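Local structure of endoglucanase, glycoside hydrolase family 5 protein (5IHS) at residues L244-G258 with I277-A291. The protein probably hydrolyses internal beta-1,4-glucosidic bonds of cellulose as a periplasmic TIM-barrel endoglucanase. Sequence-based numbering, arbitrary orientation. Where two conformers were deposited one is given.
Sequences LFVTEYGTCDASGNG and ISYCNWSIADKPETA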
# COMPACT_ATOMS: atom_id res chain seq x y z
N LEU A 244 6.15 2.90 10.24
CA LEU A 244 6.34 2.31 8.93
C LEU A 244 5.04 1.66 8.46
O LEU A 244 4.25 1.17 9.26
CB LEU A 244 7.42 1.23 8.99
CG LEU A 244 8.76 1.68 9.58
CD1 LEU A 244 9.75 0.54 9.59
CD2 LEU A 244 9.33 2.87 8.81
N PHE A 245 4.86 1.61 7.14
CA PHE A 245 3.75 0.90 6.50
C PHE A 245 4.33 0.13 5.32
O PHE A 245 4.97 0.73 4.44
CB PHE A 245 2.70 1.93 6.05
CG PHE A 245 1.32 1.36 5.72
CD1 PHE A 245 1.12 0.26 4.89
CD2 PHE A 245 0.19 2.00 6.22
CE1 PHE A 245 -0.16 -0.20 4.61
CE2 PHE A 245 -1.09 1.53 5.92
CZ PHE A 245 -1.25 0.44 5.11
N VAL A 246 4.14 -1.19 5.31
CA VAL A 246 4.58 -2.00 4.18
C VAL A 246 3.48 -1.94 3.12
O VAL A 246 2.58 -2.79 3.05
CB VAL A 246 4.94 -3.43 4.61
CG1 VAL A 246 5.24 -4.30 3.39
CG2 VAL A 246 6.15 -3.40 5.53
N THR A 247 3.54 -0.91 2.26
CA THR A 247 2.50 -0.79 1.25
C THR A 247 2.68 -1.79 0.12
O THR A 247 1.76 -1.95 -0.68
CB THR A 247 2.42 0.63 0.68
OG1 THR A 247 3.66 0.94 0.06
CG2 THR A 247 2.08 1.67 1.77
N GLU A 248 3.84 -2.46 0.06
CA GLU A 248 4.07 -3.47 -0.95
C GLU A 248 5.12 -4.45 -0.45
O GLU A 248 6.20 -4.04 0.01
CB GLU A 248 4.57 -2.82 -2.25
CG GLU A 248 4.54 -3.73 -3.44
CD GLU A 248 5.18 -3.10 -4.66
OE1 GLU A 248 4.72 -2.01 -5.09
OE2 GLU A 248 6.15 -3.71 -5.18
N TYR A 249 4.82 -5.75 -0.57
CA TYR A 249 5.84 -6.77 -0.36
C TYR A 249 5.52 -7.93 -1.29
O TYR A 249 4.37 -8.15 -1.68
CB TYR A 249 5.92 -7.26 1.12
CG TYR A 249 4.75 -8.15 1.49
CD1 TYR A 249 3.54 -7.60 1.88
CD2 TYR A 249 4.85 -9.54 1.43
CE1 TYR A 249 2.44 -8.39 2.17
CE2 TYR A 249 3.76 -10.35 1.72
CZ TYR A 249 2.55 -9.77 2.08
OH TYR A 249 1.49 -10.59 2.34
N GLY A 250 6.54 -8.71 -1.62
CA GLY A 250 6.37 -9.94 -2.35
C GLY A 250 6.68 -11.17 -1.52
O GLY A 250 7.01 -11.10 -0.34
N THR A 251 6.57 -12.32 -2.17
CA THR A 251 6.96 -13.61 -1.58
C THR A 251 8.21 -14.18 -2.23
O THR A 251 8.60 -15.32 -1.92
CB THR A 251 5.82 -14.61 -1.74
OG1 THR A 251 5.58 -14.78 -3.14
CG2 THR A 251 4.56 -14.15 -1.02
N CYS A 252 8.86 -13.44 -3.13
CA CYS A 252 9.87 -13.98 -4.02
C CYS A 252 11.03 -12.99 -4.08
O CYS A 252 11.16 -12.09 -3.25
CB CYS A 252 9.23 -14.26 -5.38
SG CYS A 252 8.45 -12.85 -6.13
N ASP A 253 11.90 -13.14 -5.07
CA ASP A 253 12.95 -12.13 -5.10
C ASP A 253 12.43 -10.81 -5.70
O ASP A 253 11.30 -10.69 -6.21
CB ASP A 253 14.26 -12.64 -5.68
CG ASP A 253 14.14 -12.98 -7.09
OD1 ASP A 253 13.39 -12.26 -7.78
OD2 ASP A 253 14.81 -13.95 -7.53
N ALA A 254 13.27 -9.79 -5.59
CA ALA A 254 12.86 -8.42 -5.85
C ALA A 254 12.51 -8.16 -7.30
O ALA A 254 11.87 -7.15 -7.59
CB ALA A 254 13.96 -7.46 -5.39
N SER A 255 12.90 -9.04 -8.22
CA SER A 255 12.50 -8.88 -9.61
C SER A 255 11.04 -9.23 -9.85
O SER A 255 10.53 -8.93 -10.93
CB SER A 255 13.36 -9.78 -10.50
OG SER A 255 13.04 -11.14 -10.28
N GLY A 256 10.37 -9.87 -8.89
CA GLY A 256 9.02 -10.34 -9.09
C GLY A 256 8.92 -11.73 -9.67
O GLY A 256 7.81 -12.24 -9.85
N ASN A 257 10.05 -12.37 -9.98
CA ASN A 257 10.03 -13.69 -10.59
C ASN A 257 11.23 -14.47 -10.06
O ASN A 257 12.34 -13.94 -10.03
CB ASN A 257 10.10 -13.59 -12.13
CG ASN A 257 9.66 -14.86 -12.82
OD1 ASN A 257 8.65 -15.46 -12.47
ND2 ASN A 257 10.43 -15.28 -13.81
N GLY A 258 10.98 -15.68 -9.59
CA GLY A 258 12.01 -16.55 -9.08
C GLY A 258 12.18 -16.48 -7.56
O GLY A 258 11.80 -15.51 -6.91
N ILE A 277 2.78 -3.61 12.14
CA ILE A 277 3.01 -2.92 10.88
C ILE A 277 2.07 -3.49 9.82
O ILE A 277 2.02 -4.70 9.59
CB ILE A 277 4.48 -3.06 10.43
CG1 ILE A 277 5.40 -2.40 11.47
CG2 ILE A 277 4.68 -2.44 9.05
CD1 ILE A 277 6.90 -2.65 11.23
N SER A 278 1.32 -2.60 9.17
CA SER A 278 0.38 -3.00 8.14
C SER A 278 1.12 -3.45 6.88
O SER A 278 2.22 -2.97 6.58
CB SER A 278 -0.53 -1.83 7.80
OG SER A 278 -1.39 -1.47 8.88
N TYR A 279 0.49 -4.34 6.11
CA TYR A 279 1.15 -4.90 4.94
C TYR A 279 0.19 -5.26 3.81
O TYR A 279 -0.92 -5.73 4.04
CB TYR A 279 2.05 -6.09 5.32
CG TYR A 279 1.47 -7.28 6.08
CD1 TYR A 279 0.77 -8.28 5.42
CD2 TYR A 279 1.75 -7.46 7.43
CE1 TYR A 279 0.35 -9.42 6.07
CE2 TYR A 279 1.33 -8.61 8.09
CZ TYR A 279 0.64 -9.59 7.40
OH TYR A 279 0.25 -10.73 8.09
N CYS A 280 0.62 -4.99 2.57
CA CYS A 280 -0.14 -5.33 1.36
C CYS A 280 0.76 -6.06 0.37
O CYS A 280 1.87 -5.60 0.09
CB CYS A 280 -0.66 -4.09 0.62
SG CYS A 280 -1.90 -3.15 1.48
N ASN A 281 0.27 -7.17 -0.17
CA ASN A 281 1.05 -8.01 -1.08
C ASN A 281 0.91 -7.59 -2.54
O ASN A 281 -0.19 -7.26 -3.01
CB ASN A 281 0.60 -9.47 -0.95
CG ASN A 281 1.29 -10.38 -1.95
OD1 ASN A 281 0.65 -10.91 -2.86
ND2 ASN A 281 2.58 -10.60 -1.75
N TRP A 282 2.03 -7.65 -3.25
CA TRP A 282 2.11 -7.46 -4.69
C TRP A 282 2.08 -8.83 -5.36
O TRP A 282 3.02 -9.61 -5.15
CB TRP A 282 3.41 -6.75 -5.01
CG TRP A 282 3.62 -6.35 -6.44
CD1 TRP A 282 4.29 -7.05 -7.40
CD2 TRP A 282 3.17 -5.14 -7.06
NE1 TRP A 282 4.29 -6.35 -8.57
CE2 TRP A 282 3.62 -5.18 -8.40
CE3 TRP A 282 2.44 -4.04 -6.62
CZ2 TRP A 282 3.37 -4.14 -9.30
CZ3 TRP A 282 2.19 -3.01 -7.51
CH2 TRP A 282 2.66 -3.06 -8.83
N SER A 283 1.07 -9.16 -6.17
CA SER A 283 -0.07 -8.31 -6.51
C SER A 283 -1.20 -9.13 -7.11
O SER A 283 -1.00 -10.27 -7.54
CB SER A 283 0.30 -7.24 -7.54
OG SER A 283 0.43 -7.79 -8.84
N ILE A 284 -2.36 -8.49 -7.21
CA ILE A 284 -3.45 -8.96 -8.06
C ILE A 284 -3.09 -8.61 -9.51
O ILE A 284 -3.28 -7.49 -9.98
CB ILE A 284 -4.80 -8.38 -7.63
CG1 ILE A 284 -5.13 -8.79 -6.18
CG2 ILE A 284 -5.89 -8.80 -8.60
CD1 ILE A 284 -5.29 -10.28 -5.94
N ALA A 285 -2.53 -9.60 -10.19
CA ALA A 285 -2.14 -9.52 -11.59
C ALA A 285 -2.11 -10.94 -12.08
O ALA A 285 -1.88 -11.87 -11.30
CB ALA A 285 -0.73 -8.95 -11.74
N ASP A 286 -2.32 -11.12 -13.38
CA ASP A 286 -2.29 -12.45 -13.99
C ASP A 286 -1.08 -12.63 -14.90
O ASP A 286 -1.06 -13.53 -15.73
CB ASP A 286 -3.60 -12.75 -14.71
CG ASP A 286 -3.74 -12.02 -16.02
OD1 ASP A 286 -3.20 -10.89 -16.12
OD2 ASP A 286 -4.40 -12.57 -16.93
N LYS A 287 -0.06 -11.79 -14.73
CA LYS A 287 1.19 -11.96 -15.45
C LYS A 287 1.85 -13.28 -15.03
O LYS A 287 1.79 -13.65 -13.85
CB LYS A 287 2.11 -10.78 -15.08
CG LYS A 287 3.48 -10.77 -15.70
CD LYS A 287 4.21 -9.45 -15.43
CE LYS A 287 5.55 -9.42 -16.14
NZ LYS A 287 6.30 -8.17 -15.87
N PRO A 288 2.45 -14.04 -15.97
CA PRO A 288 3.07 -15.34 -15.60
C PRO A 288 4.43 -15.19 -14.92
O PRO A 288 5.48 -15.60 -15.45
CB PRO A 288 3.13 -16.07 -16.95
CG PRO A 288 3.23 -14.99 -17.95
CD PRO A 288 2.40 -13.85 -17.43
N GLU A 289 4.40 -14.61 -13.72
CA GLU A 289 5.58 -14.41 -12.88
C GLU A 289 5.24 -14.83 -11.45
O GLU A 289 4.07 -14.82 -11.05
CB GLU A 289 6.08 -12.94 -12.88
CG GLU A 289 5.18 -11.93 -12.12
CD GLU A 289 5.73 -10.49 -12.10
OE1 GLU A 289 6.62 -10.15 -12.90
OE2 GLU A 289 5.25 -9.68 -11.27
N THR A 290 6.27 -15.14 -10.66
CA THR A 290 6.07 -15.69 -9.32
C THR A 290 5.21 -14.78 -8.45
O THR A 290 4.41 -15.27 -7.64
CB THR A 290 7.42 -15.86 -8.64
OG1 THR A 290 8.29 -16.61 -9.49
CG2 THR A 290 7.28 -16.57 -7.28
N ALA A 291 5.41 -13.46 -8.53
CA ALA A 291 4.72 -12.55 -7.61
C ALA A 291 3.23 -12.46 -7.87
O ALA A 291 2.49 -12.04 -6.97
CB ALA A 291 5.33 -11.15 -7.66
O HOH W 1 1.76 0.18 9.51
O HOH W 2 4.22 -11.85 -4.06
O HOH W 3 9.18 -10.13 -13.09
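Val246 and Tyr249 pair in parallel with Tyr279 and Asn281, joining the last two strands of the TIM barrel across a beta bulge that shifts the register by one residue. Val246 N donates to Ser278 O at 2.9 Å, and beyond the bulge Trp282 N meets Tyr249 O almost straight on. Serine suits position 278 because its slim CB fits over the Phe245 ring, 3.7 Å from the centroid, while OG turns to the backbone of Leu52. With CG between its backbone N and carbonyl carbon (chi1 74°), Tyr249 swings its ring across the neighbouring strand, one face over Asn281 CA, 4.0 Å from the centroid. Its CE1 packs on Tyr279, and OH bonds Tyr269 of the connecting helix 262-274; an alanine here would probably leave the Tyr269 hydroxyl without this mate and open a gap beside Tyr279. Glu248 lays its carboxylate over one face of the Trp282 indole, the planes 22° apart and OE1 3.4 Å from Trp282 CE3, with Ser283 CB on the opposite face. Farther along, Asn257 OD1 accepts Thr290 N in the carbonyl plane, on a lone pair (3.0 Å), and Gly258 N donates to Thr290 OG1 at 2.8 Å. Glycine suits position 256 because its positive phi (88°) would press a CB against the preceding carbonyl O; a CB would also sit tightly against Glu289 OE2. Packed over the indole at a slight tilt, with OE1 salt-bridged to Arg85 and OE2 hydrogen-bonded to Tyr222, Glu248 is fixed at the C-terminal end of strand 244-249, a placement consistent with the family 5 nucleophile.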